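Peptidase M3B, oligoendopeptidase F (Enterococcus faecium, PDB 2QR4) probably hydrolyses internal bonds of short peptides as a zinc-dependent endopeptidase of the M3 family. Local coordinates at residues V46-E51 with L80-S85; S89-P93 with V130-E136; L262-Y266 with F566-N571; T408-L412 with Y423-H427. All coordinates share one frame; numbering follows the deposited sequence. Where two conformers were deposited one is given.

How the contacts relate
The four contacts form two pairs at opposite ends of a largely helical chain. Contacts 1 and 2 follow one another in sequence, helix 68-87 leading into helix 91-95, and their centres lie 16 Å apart. Contacts 3 and 4 occupy the far side of the molecule; the centres of contacts 1 and 3 are 49 Å apart, those of contacts 3 and 4 only 14 Å. The latter two touch: Arg569 NH2 meets Glu409 OE1 in a salt bridge of 3.0 Å, and contact 4 is nested in sequence inside the loop that contact 3 closes. Contact 4 also packs against helix 361-379, whose HEMGH sequence matches the HEXXH signature and which therefore probably carries zinc-binding residues.

Contact 1 (V46-E51 with L80-S85); sequences VYRQTE and LFSKVS
Thr50 and Phe81 meet at the centre of an antiparallel helix-helix packing contact between helix 33-63 and helix 68-87, on the same side of the molecule as contact 2. The short axes run 166° apart in direction and approach to 9.7 Å. Thr50 turns its methyl toward the partner helix, and CG2 reaches the edge of the Phe81 ring in its plane, 3.4 Å from CD1. Its hydroxyl branch faces Val84 tip to tip, with OG1 3.4 Å from Val84 CG2. This polar atom is satisfied within its own helix: OG1 donates to Val46 O at 3.0 Å, while the backbone N of Thr50 reaches the same oxygen from the opposite face of its plane. The two helices are consecutive in the chain and form an alpha-hairpin, in which Tyr47 and Thr50 lie opposite Val84 and Phe81. Next to this pair Val46 CG1 rests on Val84 CG1 at 3.8 Å. Along the outer border the Tyr47 and Phe81 rings meet obliquely, their planes 44° apart. With CG anti to the backbone N (chi1 -164°), Phe81 swings its ring across to helix 33-63, where Tyr54 stacks on it. Ser85 OG sits 4.0 Å above the centre of one Phe81 face and donates to Phe81 O. Helix 4-18 covers another flank, with Glu18 against Val46 and Tyr12 against Leu80.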
loop_
_atom_site.group_PDB
_atom_site.type_symbol
_atom_site.label_atom_id
_atom_site.label_comp_id
_atom_site.label_asym_id
_atom_site.label_seq_id
_atom_site.Cartn_x
_atom_site.Cartn_y
_atom_site.Cartn_z
ATOM N N VAL A 46 7.617 27.911 -5.296
ATOM C CA VAL A 46 7.112 26.803 -6.098
ATOM C C VAL A 46 6.564 25.729 -5.180
ATOM O O VAL A 46 5.476 25.192 -5.404
ATOM C CB VAL A 46 8.205 26.217 -7.018
ATOM C CG1 VAL A 46 7.760 24.942 -7.607
ATOM C CG2 VAL A 46 8.478 27.174 -8.139
ATOM N N TYR A 47 7.315 25.446 -4.125
ATOM C CA TYR A 47 6.997 24.344 -3.238
ATOM C C TYR A 47 5.681 24.607 -2.522
ATOM O O TYR A 47 4.791 23.755 -2.510
ATOM C CB TYR A 47 8.146 24.104 -2.255
ATOM C CG TYR A 47 7.989 22.894 -1.381
ATOM C CD1 TYR A 47 8.414 21.638 -1.807
ATOM C CD2 TYR A 47 7.423 23.003 -0.121
ATOM C CE1 TYR A 47 8.274 20.520 -0.989
ATOM C CE2 TYR A 47 7.271 21.907 0.692
ATOM C CZ TYR A 47 7.696 20.667 0.260
ATOM O OH TYR A 47 7.537 19.586 1.098
ATOM N N ARG A 48 5.535 25.802 -1.967
ATOM C CA ARG A 48 4.317 26.135 -1.251
ATOM C C ARG A 48 3.074 26.229 -2.123
ATOM O O ARG A 48 1.985 25.866 -1.684
ATOM C CB ARG A 48 4.510 27.386 -0.396
ATOM C CG ARG A 48 5.476 27.115 0.778
ATOM C CD ARG A 48 5.523 28.252 1.788
ATOM N NE ARG A 48 6.626 28.106 2.740
ATOM C CZ ARG A 48 6.962 29.033 3.635
ATOM N NH1 ARG A 48 6.282 30.170 3.690
ATOM N NH2 ARG A 48 7.977 28.832 4.470
ATOM N N GLN A 49 3.216 26.701 -3.354
ATOM C CA GLN A 49 2.066 26.723 -4.261
ATOM C C GLN A 49 1.579 25.316 -4.599
ATOM O O GLN A 49 0.401 25.109 -4.881
ATOM C CB GLN A 49 2.399 27.463 -5.546
ATOM C CG GLN A 49 2.243 28.965 -5.417
ATOM C CD GLN A 49 3.144 29.733 -6.373
ATOM O OE1 GLN A 49 3.473 29.261 -7.476
ATOM N NE2 GLN A 49 3.549 30.934 -5.950
ATOM N N THR A 50 2.497 24.356 -4.578
ATOM C CA THR A 50 2.171 22.982 -4.887
ATOM C C THR A 50 1.563 22.290 -3.674
ATOM O O THR A 50 0.684 21.440 -3.812
ATOM C CB THR A 50 3.421 22.231 -5.353
ATOM O OG1 THR A 50 3.956 22.899 -6.502
ATOM C CG2 THR A 50 3.078 20.817 -5.724
ATOM N N GLU A 51 2.029 22.671 -2.490
ATOM C CA GLU A 51 1.534 22.106 -1.252
ATOM C C GLU A 51 0.053 22.457 -1.097
ATOM O O GLU A 51 -0.761 21.605 -0.728
ATOM C CB GLU A 51 2.355 22.628 -0.073
ATOM C CG GLU A 51 2.106 21.923 1.254
ATOM C CD GLU A 51 3.375 21.787 2.091
ATOM O OE1 GLU A 51 4.327 22.573 1.885
ATOM O OE2 GLU A 51 3.427 20.883 2.949
ATOM N N LEU A 80 2.134 15.821 -9.314
ATOM C CA LEU A 80 2.701 17.174 -9.383
ATOM C C LEU A 80 3.572 17.420 -8.163
ATOM O O LEU A 80 4.680 17.927 -8.284
ATOM C CB LEU A 80 1.588 18.223 -9.380
ATOM C CG LEU A 80 1.662 19.547 -10.160
ATOM C CD1 LEU A 80 1.078 20.635 -9.308
ATOM C CD2 LEU A 80 3.056 19.920 -10.615
ATOM N N PHE A 81 3.060 17.054 -6.989
ATOM C CA PHE A 81 3.777 17.276 -5.734
ATOM C C PHE A 81 5.117 16.548 -5.712
ATOM O O PHE A 81 6.151 17.152 -5.421
ATOM C CB PHE A 81 2.931 16.844 -4.542
ATOM C CG PHE A 81 3.416 17.384 -3.235
ATOM C CD1 PHE A 81 3.699 18.738 -3.089
ATOM C CD2 PHE A 81 3.589 16.550 -2.148
ATOM C CE1 PHE A 81 4.148 19.247 -1.877
ATOM C CE2 PHE A 81 4.033 17.054 -0.927
ATOM C CZ PHE A 81 4.309 18.401 -0.790
ATOM N N SER A 82 5.104 15.258 -6.029
ATOM C CA SER A 82 6.355 14.497 -6.107
ATOM C C SER A 82 7.282 15.043 -7.184
ATOM O O SER A 82 8.487 15.109 -6.985
ATOM C CB SER A 82 6.114 12.990 -6.305
ATOM O OG SER A 82 5.164 12.748 -7.322
ATOM N N LYS A 83 6.720 15.473 -8.307
ATOM C CA LYS A 83 7.541 16.021 -9.364
ATOM C C LYS A 83 8.251 17.294 -8.883
ATOM O O LYS A 83 9.455 17.464 -9.099
ATOM C CB LYS A 83 6.714 16.314 -10.611
ATOM C CG LYS A 83 7.567 16.856 -11.749
ATOM C CD LYS A 83 6.818 16.940 -13.069
ATOM C CE LYS A 83 6.038 18.238 -13.189
ATOM N NZ LYS A 83 5.341 18.335 -14.498
ATOM N N VAL A 84 7.499 18.170 -8.218
ATOM C CA VAL A 84 8.033 19.405 -7.655
ATOM C C VAL A 84 9.031 19.137 -6.523
ATOM O O VAL A 84 10.116 19.712 -6.498
ATOM C CB VAL A 84 6.888 20.323 -7.141
ATOM C CG1 VAL A 84 7.440 21.431 -6.265
ATOM C CG2 VAL A 84 6.123 20.913 -8.308
ATOM N N SER A 85 8.658 18.267 -5.593
ATOM C CA SER A 85 9.524 17.906 -4.478
ATOM C C SER A 85 10.827 17.341 -4.989
ATOM O O SER A 85 11.895 17.676 -4.488
ATOM C CB SER A 85 8.852 16.870 -3.584
ATOM O OG SER A 85 7.745 17.434 -2.911
#

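Contact 2 (S89-P93 with V130-E136); sequences SWFEP and VLSAEQE
With CG anti to its carbonyl carbon (chi1 -57°) and the rest of its chain extended, Glu92 crosses Val130 at about a right angle and brings OE1 to 3.6 Å from Val130 CG2. Glu136 starts the same way, which lays its CG 3.8 Å from Pro93 CG, but a bend at chi2 (-63°) then turns the carboxylate back over its own segment. There OE2 accepts from Leu131 N through its anti lone pair, and Arg229 completes the grip with a salt bridge. Pro93 is the wedge between these groups. Its CG approaches Leu131 O at 3.4 Å, its CD packs on Val130 CG1, and its CB lies 3.7 Å from Ala133 N. The start of helix 133-141, on which the proline leans, is closed by a capping box: Ser132 N donates to Gln135 OE1 in its carbonyl plane at 2.9 Å, and Gln135 N returns a weak bond to Ser132 OG. Ser132 OG also bonds Glu134 of the second subunit, so this helix start lies at the dimer interface. At the other border one water donates to both Ser89 OG and Ala133 O, and Ser89 OG has a further partner in Glu86 O. Glu92 OE1 and Glu136 OE2 are 5.7 Å apart, a proximity of like charges that the positive charge of Arg229 probably eases.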
loop_
_atom_site.group_PDB
_atom_site.type_symbol
_atom_site.label_atom_id
_atom_site.label_comp_id
_atom_site.label_asym_id
_atom_site.label_seq_id
_atom_site.Cartn_x
_atom_site.Cartn_y
_atom_site.Cartn_z
ATOM N N SER A 89 14.729 19.025 -4.687
ATOM C CA SER A 89 15.408 18.249 -3.651
ATOM C C SER A 89 16.910 18.532 -3.520
ATOM O O SER A 89 17.525 18.121 -2.541
ATOM C CB SER A 89 15.181 16.744 -3.881
ATOM O OG SER A 89 15.725 16.320 -5.127
ATOM N N TRP A 90 17.504 19.213 -4.498
ATOM C CA TRP A 90 18.928 19.555 -4.423
ATOM C C TRP A 90 19.165 20.685 -3.414
ATOM O O TRP A 90 20.286 20.912 -2.956
ATOM C CB TRP A 90 19.440 19.983 -5.791
ATOM C CG TRP A 90 18.615 21.096 -6.354
ATOM C CD1 TRP A 90 17.559 20.982 -7.212
ATOM C CD2 TRP A 90 18.761 22.488 -6.076
ATOM N NE1 TRP A 90 17.046 22.214 -7.492
ATOM C CE2 TRP A 90 17.759 23.162 -6.804
ATOM C CE3 TRP A 90 19.650 23.237 -5.286
ATOM C CZ2 TRP A 90 17.599 24.551 -6.754
ATOM C CZ3 TRP A 90 19.497 24.611 -5.240
ATOM C CH2 TRP A 90 18.475 25.257 -5.973
ATOM N N PHE A 91 18.084 21.372 -3.064
ATOM C CA PHE A 91 18.138 22.643 -2.352
ATOM C C PHE A 91 18.792 22.599 -0.958
ATOM O O PHE A 91 19.763 23.326 -0.705
ATOM C CB PHE A 91 16.729 23.247 -2.315
ATOM C CG PHE A 91 16.633 24.533 -1.564
ATOM C CD1 PHE A 91 17.379 25.632 -1.947
ATOM C CD2 PHE A 91 15.788 24.648 -0.486
ATOM C CE1 PHE A 91 17.289 26.826 -1.254
ATOM C CE2 PHE A 91 15.689 25.840 0.206
ATOM C CZ PHE A 91 16.440 26.929 -0.179
ATOM N N GLU A 92 18.279 21.763 -0.057
ATOM C CA GLU A 92 18.836 21.673 1.303
ATOM C C GLU A 92 20.260 21.080 1.371
ATOM O O GLU A 92 21.113 21.569 2.116
ATOM C CB GLU A 92 17.890 20.904 2.220
ATOM C CG GLU A 92 16.492 21.511 2.301
ATOM C CD GLU A 92 15.648 20.926 3.440
ATOM O OE1 GLU A 92 16.097 19.972 4.120
ATOM O OE2 GLU A 92 14.527 21.429 3.660
ATOM N N PRO A 93 20.509 19.994 0.629
ATOM C CA PRO A 93 21.879 19.516 0.471
ATOM C C PRO A 93 22.825 20.621 0.015
ATOM O O PRO A 93 23.937 20.719 0.535
ATOM C CB PRO A 93 21.750 18.435 -0.609
ATOM C CG PRO A 93 20.345 17.902 -0.383
ATOM C CD PRO A 93 19.532 19.116 -0.037
ATOM N N VAL A 130 19.684 15.674 6.958
ATOM C CA VAL A 130 19.561 15.944 5.535
ATOM C C VAL A 130 20.619 15.141 4.791
ATOM O O VAL A 130 21.745 15.013 5.259
ATOM C CB VAL A 130 19.716 17.434 5.219
ATOM C CG1 VAL A 130 19.631 17.662 3.720
ATOM C CG2 VAL A 130 18.653 18.234 5.948
ATOM N N LEU A 131 20.254 14.601 3.636
ATOM C CA LEU A 131 21.107 13.651 2.932
ATOM C C LEU A 131 21.741 14.329 1.723
ATOM O O LEU A 131 21.743 15.548 1.630
ATOM C CB LEU A 131 20.302 12.405 2.535
ATOM C CG LEU A 131 19.759 11.600 3.730
ATOM C CD1 LEU A 131 18.887 10.450 3.292
ATOM C CD2 LEU A 131 20.883 11.076 4.613
ATOM N N SER A 132 22.319 13.554 0.816
ATOM C CA SER A 132 22.899 14.146 -0.382
ATOM C C SER A 132 21.787 14.435 -1.388
ATOM O O SER A 132 20.660 13.965 -1.231
ATOM C CB SER A 132 23.938 13.203 -0.988
ATOM O OG SER A 132 23.320 12.025 -1.465
ATOM N N ALA A 133 22.102 15.187 -2.428
ATOM C CA ALA A 133 21.122 15.475 -3.469
ATOM C C ALA A 133 20.600 14.186 -4.083
ATOM O O ALA A 133 19.399 14.049 -4.295
ATOM C CB ALA A 133 21.726 16.373 -4.539
ATOM N N GLU A 134 21.498 13.235 -4.344
ATOM C CA GLU A 134 21.114 11.936 -4.929
ATOM C C GLU A 134 20.073 11.202 -4.079
ATOM O O GLU A 134 19.092 10.684 -4.601
ATOM C CB GLU A 134 22.328 11.010 -5.104
ATOM C CG GLU A 134 23.157 11.194 -6.368
ATOM C CD GLU A 134 24.189 10.043 -6.581
ATOM O OE1 GLU A 134 24.830 10.022 -7.657
ATOM O OE2 GLU A 134 24.365 9.161 -5.690
ATOM N N GLN A 135 20.310 11.135 -2.773
ATOM C CA GLN A 135 19.408 10.423 -1.879
ATOM C C GLN A 135 18.090 11.158 -1.713
ATOM O O GLN A 135 17.042 10.535 -1.774
ATOM C CB GLN A 135 20.056 10.194 -0.515
ATOM C CG GLN A 135 21.340 9.379 -0.558
ATOM C CD GLN A 135 22.172 9.532 0.707
ATOM O OE1 GLN A 135 22.600 10.638 1.048
ATOM N NE2 GLN A 135 22.415 8.421 1.403
ATOM N N GLU A 136 18.142 12.473 -1.498
ATOM C CA GLU A 136 16.924 13.285 -1.338
ATOM C C GLU A 136 16.052 13.163 -2.582
ATOM O O GLU A 136 14.819 13.077 -2.488
ATOM C CB GLU A 136 17.247 14.778 -1.080
ATOM C CG GLU A 136 17.891 15.053 0.267
ATOM C CD GLU A 136 16.977 14.703 1.438
ATOM O OE1 GLU A 136 15.772 14.458 1.189
ATOM O OE2 GLU A 136 17.454 14.679 2.605
HETATM O O HOH W 1 18.573 16.500 -5.722
#

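Contact 3 (L262-Y266 with F566-N571); sequences LLHRY and FEQRLN
Aromatic and aliphatic packing carries the inner half of this contact, where Phe566 points the edge of its ring at the face of Tyr266. The pair is an offset edge-to-face arrangement, with planes 89° apart and centroids 5.8 Å apart. Two atoms stand at the edge of the Phe566 ring, near its plane: Tyr266 CB and the backbone O of Leu262. Leu262 CD2 lies 3.7 Å from Glu567 CB, the two side chains crossing at about a right angle. Leu570, with CG anti to the backbone N (chi1 171°), sets CD2 against Leu262 O and Arg265 CB. The same Leu570 CD2 lies 4.2 Å over the centre of one face of the Arg265 guanidinium. Helix 260-274 and the final helix, 557-579, run nearly parallel here, at 22° with axes 10.7 Å apart, although some 300 residues separate them. Their pairing sets the last helix of the chain beside helix 260-274. Helix 418-454 lies over the junction, where Leu429 touches both Tyr266 and Phe566. Polar interactions gather at the outer border, around Arg265. Glu567 OE2 lies at the edge of the guanidinium, in its plane, and makes a long salt bridge of 4.0 Å to Arg265 NH2. A water donates to Glu567 OE2 at 2.8 Å and lies close to Arg265 NH2. NH1 and NH2 both approach Asn571 OD1, but this grip is doubtful, being unusually short and made to a side chain modelled in two conformers. NH1 has a salt bridge to Glu574 as well.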
loop_
_atom_site.group_PDB
_atom_site.type_symbol
_atom_site.label_atom_id
_atom_site.label_comp_id
_atom_site.label_asym_id
_atom_site.label_seq_id
_atom_site.Cartn_x
_atom_site.Cartn_y
_atom_site.Cartn_z
ATOM N N LEU A 262 -7.850 6.104 38.231
ATOM C CA LEU A 262 -8.901 7.131 38.130
ATOM C C LEU A 262 -9.953 6.819 37.046
ATOM O O LEU A 262 -11.145 6.935 37.309
ATOM C CB LEU A 262 -8.309 8.504 37.886
ATOM C CG LEU A 262 -7.502 9.057 39.052
ATOM C CD1 LEU A 262 -6.878 10.392 38.647
ATOM C CD2 LEU A 262 -8.386 9.196 40.267
ATOM N N LEU A 263 -9.507 6.415 35.849
ATOM C CA LEU A 263 -10.403 5.933 34.790
ATOM C C LEU A 263 -11.192 4.717 35.274
ATOM O O LEU A 263 -12.406 4.631 35.065
ATOM C CB LEU A 263 -9.610 5.513 33.545
ATOM C CG LEU A 263 -10.153 5.743 32.118
ATOM C CD1 LEU A 263 -9.654 4.680 31.141
ATOM C CD2 LEU A 263 -11.649 5.835 32.033
ATOM N N HIS A 264 -10.489 3.767 35.897
ATOM C CA HIS A 264 -11.123 2.565 36.412
ATOM C C HIS A 264 -12.300 2.951 37.282
ATOM O O HIS A 264 -13.408 2.436 37.107
ATOM C CB HIS A 264 -10.132 1.701 37.210
ATOM C CG HIS A 264 -9.031 1.124 36.375
ATOM N ND1 HIS A 264 -7.974 0.425 36.916
ATOM C CD2 HIS A 264 -8.802 1.177 35.041
ATOM C CE1 HIS A 264 -7.152 0.054 35.949
ATOM N NE2 HIS A 264 -7.634 0.495 34.801
ATOM N N ARG A 265 -12.054 3.883 38.199
ATOM C CA ARG A 265 -13.083 4.406 39.090
ATOM C C ARG A 265 -14.240 5.068 38.341
ATOM O O ARG A 265 -15.401 4.878 38.705
ATOM C CB ARG A 265 -12.479 5.434 40.037
ATOM C CG ARG A 265 -12.224 4.944 41.422
ATOM C CD ARG A 265 -12.871 5.912 42.407
ATOM N NE ARG A 265 -11.987 7.002 42.784
ATOM C CZ ARG A 265 -12.394 8.062 43.466
ATOM N NH1 ARG A 265 -13.665 8.172 43.810
ATOM N NH2 ARG A 265 -11.540 9.017 43.787
ATOM N N TYR A 266 -13.919 5.861 37.318
ATOM C CA TYR A 266 -14.950 6.539 36.530
ATOM C C TYR A 266 -15.833 5.508 35.821
ATOM O O TYR A 266 -17.044 5.690 35.690
ATOM C CB TYR A 266 -14.305 7.500 35.529
ATOM C CG TYR A 266 -15.283 8.338 34.744
ATOM C CD1 TYR A 266 -16.419 8.851 35.344
ATOM C CD2 TYR A 266 -15.054 8.643 33.412
ATOM C CE1 TYR A 266 -17.310 9.622 34.644
ATOM C CE2 TYR A 266 -15.943 9.418 32.699
ATOM C CZ TYR A 266 -17.074 9.907 33.324
ATOM O OH TYR A 266 -17.968 10.705 32.639
ATOM N N PHE A 566 -9.385 15.813 37.979
ATOM C CA PHE A 566 -10.290 14.777 37.513
ATOM C C PHE A 566 -10.796 14.037 38.730
ATOM O O PHE A 566 -11.993 13.788 38.862
ATOM C CB PHE A 566 -9.565 13.827 36.563
ATOM C CG PHE A 566 -10.423 12.730 36.014
ATOM C CD1 PHE A 566 -11.050 12.872 34.786
ATOM C CD2 PHE A 566 -10.571 11.536 36.703
ATOM C CE1 PHE A 566 -11.821 11.848 34.258
ATOM C CE2 PHE A 566 -11.353 10.508 36.186
ATOM C CZ PHE A 566 -11.976 10.661 34.964
ATOM N N GLU A 567 -9.865 13.722 39.630
ATOM C CA GLU A 567 -10.165 13.010 40.862
ATOM C C GLU A 567 -11.102 13.817 41.770
ATOM O O GLU A 567 -12.104 13.297 42.258
ATOM C CB GLU A 567 -8.869 12.628 41.597
ATOM C CG GLU A 567 -9.095 12.073 43.019
ATOM C CD GLU A 567 -7.821 11.553 43.697
ATOM O OE1 GLU A 567 -6.741 12.158 43.515
ATOM O OE2 GLU A 567 -7.900 10.538 44.420
ATOM N N GLN A 568 -10.798 15.082 42.008
ATOM C CA GLN A 568 -11.688 15.836 42.882
ATOM C C GLN A 568 -13.096 15.995 42.309
ATOM O O GLN A 568 -14.083 15.881 43.030
ATOM C CB GLN A 568 -11.081 17.158 43.412
ATOM C CG GLN A 568 -10.378 18.031 42.433
ATOM C CD GLN A 568 -9.583 19.141 43.121
ATOM O OE1 GLN A 568 -8.358 19.173 43.065
ATOM N NE2 GLN A 568 -10.284 20.057 43.756
ATOM N N ARG A 569 -13.208 16.196 41.006
ATOM C CA ARG A 569 -14.530 16.338 40.422
ATOM C C ARG A 569 -15.266 14.985 40.365
ATOM O O ARG A 569 -16.473 14.912 40.550
ATOM C CB ARG A 569 -14.447 17.040 39.074
ATOM C CG ARG A 569 -13.897 18.494 39.206
ATOM C CD ARG A 569 -13.852 19.211 37.854
ATOM N NE ARG A 569 -13.608 20.623 38.039
ATOM C CZ ARG A 569 -13.385 21.486 37.054
ATOM N NH1 ARG A 569 -13.345 21.065 35.801
ATOM N NH2 ARG A 569 -13.181 22.772 37.335
ATOM N N LEU A 570 -14.513 13.917 40.171
ATOM C CA LEU A 570 -15.043 12.575 40.226
ATOM C C LEU A 570 -15.608 12.305 41.622
ATOM O O LEU A 570 -16.765 11.880 41.761
ATOM C CB LEU A 570 -13.939 11.577 39.855
ATOM C CG LEU A 570 -14.172 10.075 40.025
ATOM C CD1 LEU A 570 -15.480 9.693 39.379
ATOM C CD2 LEU A 570 -13.022 9.309 39.394
ATOM N N ASN A 571 -14.796 12.567 42.647
ATOM C CA ASN A 571 -15.218 12.420 44.043
ATOM C C ASN A 571 -16.474 13.237 44.378
ATOM O O ASN A 571 -17.364 12.760 45.084
ATOM C CB ASN A 571 -14.070 12.774 45.005
ATOM C CG ASN A 571 -13.057 11.641 45.159
ATOM O OD1 ASN A 571 -13.315 10.501 44.749
ATOM N ND2 ASN A 571 -11.902 11.947 45.775
HETATM O O HOH W 2 -9.183 8.127 43.634
#

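Contact 4 (T408-L412 with Y423-H427); sequences TEYLL and YVLNH
Val424 is at the centre of this contact, its CG2 packed against Thr408, Leu411 and Leu412 of the facing helix. From Thr408 the methyl CG2 does the touching, 3.9 Å from Val424 CG2, as the two side chains run past one another in opposite directions. Leu411 contributes its CB at 4.4 Å from Val424 CG2. Leu412 lies against it too, but the modelled approach of its CD1 is too short to be real, so the detail there is doubtful. A second pair continues the apolar surface: Leu412 crosses Leu425 obliquely, with Leu412 CD2 3.7 Å from Leu425 CD1. Although Leu425 starts out away from the partner helix, its CD1 returns to meet Leu412. The whole interface is hydrocarbon, with only 222 Å² buried between the segments. It joins helix 394-414 to the start of helix 418-454, an alpha-hairpin with a short connection, whose axes approach to 10.2 Å and run at 153° to each other. Torsion explains the turn of Thr408: with CG2 anti to the backbone N and OG1 anti to the carbonyl carbon (chi1 -63°), the methyl is given to Val424 while the hydroxyl hydrogen-bonds Glu404 O one turn earlier. Farther out, Leu412 O accepts a hydrogen bond from Arg421, a further tie across the hairpin. The side chain of Arg569, on helix 557-579, lies against Thr408, Leu412 and Leu425. From helix 361-379, Phe365 packs on Thr408 and Leu411 and meets the ring of His427 with planes at about 45°.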
loop_
_atom_site.group_PDB
_atom_site.type_symbol
_atom_site.label_atom_id
_atom_site.label_comp_id
_atom_site.label_asym_id
_atom_site.label_seq_id
_atom_site.Cartn_x
_atom_site.Cartn_y
_atom_site.Cartn_z
ATOM N N THR A 408 -16.503 25.926 32.785
ATOM C CA THR A 408 -16.800 24.832 33.711
ATOM C C THR A 408 -16.616 25.253 35.165
ATOM O O THR A 408 -17.502 25.061 35.993
ATOM C CB THR A 408 -15.915 23.625 33.464
ATOM O OG1 THR A 408 -16.166 23.117 32.148
ATOM C CG2 THR A 408 -16.197 22.548 34.512
ATOM N N GLU A 409 -15.464 25.831 35.476
ATOM C CA GLU A 409 -15.216 26.281 36.831
ATOM C C GLU A 409 -16.261 27.297 37.242
ATOM O O GLU A 409 -16.789 27.237 38.354
ATOM C CB GLU A 409 -13.813 26.885 36.970
ATOM C CG GLU A 409 -13.497 27.423 38.373
ATOM C CD GLU A 409 -13.529 26.327 39.435
ATOM O OE1 GLU A 409 -13.249 25.162 39.098
ATOM O OE2 GLU A 409 -13.831 26.624 40.606
ATOM N N TYR A 410 -16.558 28.244 36.355
ATOM C CA TYR A 410 -17.536 29.282 36.692
ATOM C C TYR A 410 -18.899 28.680 37.061
ATOM O O TYR A 410 -19.529 29.115 38.024
ATOM C CB TYR A 410 -17.690 30.302 35.557
ATOM C CG TYR A 410 -18.790 31.296 35.813
ATOM C CD1 TYR A 410 -18.640 32.284 36.768
ATOM C CD2 TYR A 410 -19.988 31.235 35.116
ATOM C CE1 TYR A 410 -19.644 33.184 37.019
ATOM C CE2 TYR A 410 -20.993 32.124 35.363
ATOM C CZ TYR A 410 -20.822 33.099 36.319
ATOM O OH TYR A 410 -21.829 34.011 36.575
ATOM N N LEU A 411 -19.344 27.691 36.288
ATOM C CA LEU A 411 -20.623 27.021 36.524
ATOM C C LEU A 411 -20.618 26.332 37.892
ATOM O O LEU A 411 -21.561 26.464 38.665
ATOM C CB LEU A 411 -20.921 25.995 35.401
ATOM C CG LEU A 411 -21.305 26.556 34.017
ATOM C CD1 LEU A 411 -21.446 25.468 32.954
ATOM C CD2 LEU A 411 -22.579 27.397 34.077
ATOM N N LEU A 412 -19.540 25.609 38.178
ATOM C CA LEU A 412 -19.374 24.873 39.435
ATOM C C LEU A 412 -19.271 25.793 40.644
ATOM O O LEU A 412 -19.483 25.362 41.783
ATOM C CB LEU A 412 -18.139 23.970 39.360
ATOM C CG LEU A 412 -18.243 22.491 38.912
ATOM C CD1 LEU A 412 -19.521 22.115 38.195
ATOM C CD2 LEU A 412 -17.026 22.038 38.126
ATOM N N TYR A 423 -24.503 17.361 35.877
ATOM C CA TYR A 423 -24.326 17.407 34.438
ATOM C C TYR A 423 -22.964 17.973 34.079
ATOM O O TYR A 423 -22.257 17.399 33.248
ATOM C CB TYR A 423 -25.417 18.221 33.724
ATOM C CG TYR A 423 -25.233 18.164 32.224
ATOM C CD1 TYR A 423 -24.555 19.173 31.542
ATOM C CD2 TYR A 423 -25.677 17.061 31.502
ATOM C CE1 TYR A 423 -24.361 19.102 30.171
ATOM C CE2 TYR A 423 -25.487 16.971 30.142
ATOM C CZ TYR A 423 -24.829 17.988 29.476
ATOM O OH TYR A 423 -24.649 17.874 28.107
ATOM N N VAL A 424 -22.575 19.089 34.696
ATOM C CA VAL A 424 -21.299 19.681 34.307
ATOM C C VAL A 424 -20.072 18.924 34.832
ATOM O O VAL A 424 -19.047 18.833 34.156
ATOM C CB VAL A 424 -21.255 21.228 34.470
ATOM C CG1 VAL A 424 -22.531 21.764 35.086
ATOM C CG2 VAL A 424 -19.995 21.693 35.170
ATOM N N LEU A 425 -20.199 18.321 36.003
ATOM C CA LEU A 425 -19.150 17.461 36.520
ATOM C C LEU A 425 -18.879 16.317 35.540
ATOM O O LEU A 425 -17.733 16.058 35.156
ATOM C CB LEU A 425 -19.566 16.900 37.877
ATOM C CG LEU A 425 -18.958 17.452 39.171
ATOM C CD1 LEU A 425 -18.018 18.624 38.968
ATOM C CD2 LEU A 425 -20.046 17.779 40.185
ATOM N N ASN A 426 -19.941 15.643 35.117
ATOM C CA ASN A 426 -19.792 14.500 34.221
ATOM C C ASN A 426 -19.398 14.882 32.783
ATOM O O ASN A 426 -18.640 14.174 32.132
ATOM C CB ASN A 426 -21.053 13.641 34.237
ATOM C CG ASN A 426 -20.932 12.432 33.356
ATOM O OD1 ASN A 426 -21.452 12.421 32.246
ATOM N ND2 ASN A 426 -20.227 11.405 33.830
ATOM N N HIS A 427 -19.904 16.008 32.306
ATOM C CA HIS A 427 -19.501 16.551 31.019
ATOM C C HIS A 427 -17.979 16.743 30.988
ATOM O O HIS A 427 -17.323 16.371 30.013
ATOM C CB HIS A 427 -20.242 17.871 30.774
ATOM C CG HIS A 427 -19.741 18.663 29.602
ATOM N ND1 HIS A 427 -20.137 18.411 28.304
ATOM C CD2 HIS A 427 -18.910 19.733 29.541
ATOM C CE1 HIS A 427 -19.562 19.281 27.492
ATOM N NE2 HIS A 427 -18.814 20.096 28.218
#